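Putative fusidic acid resistance protein (PDB 2YB5) confers resistance to fusidic acid, probably by binding elongation factor G and helping to clear it from the ribosome. Local coordinates at residues 18-23 with 72-77. Numbering follows the deposited sequence.
Sequences LVYQLI and KAEHLL
Y20 and E74 join the two helices by a hydrogen bond at one border of their contact, and V19 packs between A73 and L77 beside it. The CB bond of E74 points along the side of the interface, and the end of the chain turns in to Y20. CG lies anti to the carbonyl carbon, beside the backbone N. The chain then bends at chi2 (-69°), and E74 CD comes to lie 3.7 Å from Y20 OH. OE2 is the atom that reaches the ring. It accepts the phenol hydrogen of Y20, with Y20 OH to E74 OE2 at 2.7 Å. The hydroxyl comes to the syn side of OE2, 19° out of the carboxylate plane. E74 OE2 also sits at the ring edge, in the ring plane, 3.3 Å from Y20 CE1. Ring and carboxylate are nearly coplanar, although the two side chains cross at about a right angle. The bond to Y20 is made by OE2; OE1 lies farther from the hydroxyl. The apolar part centres on V19. V19 CG1, anti to the backbone N, touches A73 CB at 3.9 Å. V19 CG2 meets L77 CD2 at 4.2 Å, and V19 and L77 pass side by side, pointing opposite ways. I23 CD1 adds a looser contact, 4.4 Å from A73 CB. The small A73 faces V19, where the backbones come nearest. V19 and L77 both also touch F59 of helix 59-63, and V19 reaches I45 of helix 35-50, so this apolar layer continues into the neighbouring helices. The axes are 11.2 Å apart and run nearly antiparallel, at 159°. This is antiparallel helix packing of helix 9-27 with helix 70-80, within the helical N-terminal region assigned to the elongation factor G-binding family.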
loop_
_atom_site.group_PDB
_atom_site.type_symbol
_atom_site.label_atom_id
_atom_site.label_comp_id
_atom_site.label_asym_id
_atom_site.label_seq_id
_atom_site.Cartn_x
_atom_site.Cartn_y
_atom_site.Cartn_z
ATOM N N LEU A 18 -9.792 5.527 6.890
ATOM C CA LEU A 18 -10.391 6.249 8.019
ATOM C C LEU A 18 -11.615 7.058 7.581
ATOM O O LEU A 18 -12.618 7.109 8.297
ATOM C CB LEU A 18 -9.369 7.150 8.704
ATOM C CG LEU A 18 -8.216 6.431 9.417
ATOM C CD1 LEU A 18 -7.041 7.380 9.599
ATOM C CD2 LEU A 18 -8.655 5.844 10.749
ATOM N N VAL A 19 -11.538 7.666 6.399
ATOM C CA VAL A 19 -12.656 8.428 5.858
ATOM C C VAL A 19 -13.882 7.535 5.620
ATOM O O VAL A 19 -14.995 7.926 5.968
ATOM C CB VAL A 19 -12.262 9.184 4.571
ATOM C CG1 VAL A 19 -13.485 9.738 3.869
ATOM C CG2 VAL A 19 -11.290 10.316 4.908
ATOM N N TYR A 20 -13.685 6.340 5.066
ATOM C CA TYR A 20 -14.793 5.392 4.893
ATOM C C TYR A 20 -15.342 4.921 6.234
ATOM O O TYR A 20 -16.531 4.649 6.344
ATOM C CB TYR A 20 -14.395 4.153 4.077
ATOM C CG TYR A 20 -13.959 4.383 2.637
ATOM C CD1 TYR A 20 -14.444 5.450 1.874
ATOM C CD2 TYR A 20 -13.056 3.510 2.034
ATOM C CE1 TYR A 20 -14.031 5.634 0.544
ATOM C CE2 TYR A 20 -12.642 3.683 0.716
ATOM C CZ TYR A 20 -13.127 4.742 -0.023
ATOM O OH TYR A 20 -12.687 4.890 -1.327
ATOM N N GLN A 21 -14.483 4.805 7.244
ATOM C CA GLN A 21 -14.945 4.430 8.573
ATOM C C GLN A 21 -15.869 5.515 9.129
ATOM O O GLN A 21 -16.869 5.200 9.745
ATOM C CB GLN A 21 -13.777 4.160 9.526
ATOM C CG GLN A 21 -14.182 3.417 10.827
ATOM C CD GLN A 21 -14.303 1.895 10.668
ATOM O OE1 GLN A 21 -14.269 1.365 9.561
ATOM N NE2 GLN A 21 -14.430 1.195 11.784
ATOM N N LEU A 22 -15.527 6.782 8.889
ATOM C CA LEU A 22 -16.382 7.910 9.248
ATOM C C LEU A 22 -17.757 7.799 8.602
ATOM O O LEU A 22 -18.768 8.109 9.232
ATOM C CB LEU A 22 -15.744 9.245 8.839
ATOM C CG LEU A 22 -14.936 10.005 9.888
ATOM C CD1 LEU A 22 -14.432 11.325 9.289
ATOM C CD2 LEU A 22 -15.772 10.272 11.125
ATOM N N ILE A 23 -17.783 7.362 7.346
ATOM C CA ILE A 23 -19.038 7.152 6.632
ATOM C C ILE A 23 -19.879 6.026 7.252
ATOM O O ILE A 23 -21.106 6.109 7.270
ATOM C CB ILE A 23 -18.788 6.884 5.139
ATOM C CG1 ILE A 23 -18.302 8.170 4.460
ATOM C CG2 ILE A 23 -20.056 6.382 4.461
ATOM C CD1 ILE A 23 -17.816 7.976 3.026
ATOM N N LYS A 72 -18.485 13.058 -2.626
ATOM C CA LYS A 72 -17.877 14.229 -1.991
ATOM C C LYS A 72 -16.534 13.890 -1.333
ATOM O O LYS A 72 -15.575 14.661 -1.425
ATOM C CB LYS A 72 -18.829 14.825 -0.953
ATOM N N ALA A 73 -16.474 12.734 -0.678
ATOM C CA ALA A 73 -15.242 12.263 -0.045
ATOM C C ALA A 73 -14.135 12.050 -1.074
ATOM O O ALA A 73 -13.002 12.492 -0.876
ATOM C CB ALA A 73 -15.501 10.970 0.716
ATOM N N GLU A 74 -14.480 11.380 -2.172
ATOM C CA GLU A 74 -13.517 11.012 -3.216
ATOM C C GLU A 74 -12.866 12.224 -3.883
ATOM O O GLU A 74 -11.670 12.215 -4.154
ATOM C CB GLU A 74 -14.191 10.138 -4.280
ATOM C CG GLU A 74 -14.673 8.778 -3.762
ATOM C CD GLU A 74 -13.535 7.841 -3.412
ATOM O OE1 GLU A 74 -12.597 7.715 -4.227
ATOM O OE2 GLU A 74 -13.585 7.226 -2.323
ATOM N N HIS A 75 -13.658 13.257 -4.146
ATOM C CA HIS A 75 -13.143 14.507 -4.699
ATOM C C HIS A 75 -12.114 15.136 -3.763
ATOM O O HIS A 75 -11.008 15.476 -4.184
ATOM C CB HIS A 75 -14.292 15.494 -4.949
ATOM C CG HIS A 75 -13.836 16.873 -5.318
ATOM N ND1 HIS A 75 -13.246 17.163 -6.531
ATOM C CD2 HIS A 75 -13.887 18.041 -4.635
ATOM C CE1 HIS A 75 -12.949 18.449 -6.576
ATOM N NE2 HIS A 75 -13.330 19.006 -5.440
ATOM N N LEU A 76 -12.487 15.283 -2.494
ATOM C CA LEU A 76 -11.599 15.863 -1.489
ATOM C C LEU A 76 -10.339 15.006 -1.313
ATOM O O LEU A 76 -9.235 15.543 -1.197
ATOM C CB LEU A 76 -12.328 16.034 -0.148
ATOM C CG LEU A 76 -13.519 17.003 -0.108
ATOM C CD1 LEU A 76 -14.333 16.814 1.172
ATOM C CD2 LEU A 76 -13.066 18.456 -0.238
ATOM N N LEU A 77 -10.509 13.682 -1.305
ATOM C CA LEU A 77 -9.369 12.750 -1.243
ATOM C C LEU A 77 -8.473 12.895 -2.468
ATOM O O LEU A 77 -7.259 12.942 -2.334
ATOM C CB LEU A 77 -9.829 11.287 -1.116
ATOM C CG LEU A 77 -10.299 10.795 0.258
ATOM C CD1 LEU A 77 -10.797 9.358 0.167
ATOM C CD2 LEU A 77 -9.206 10.921 1.313
#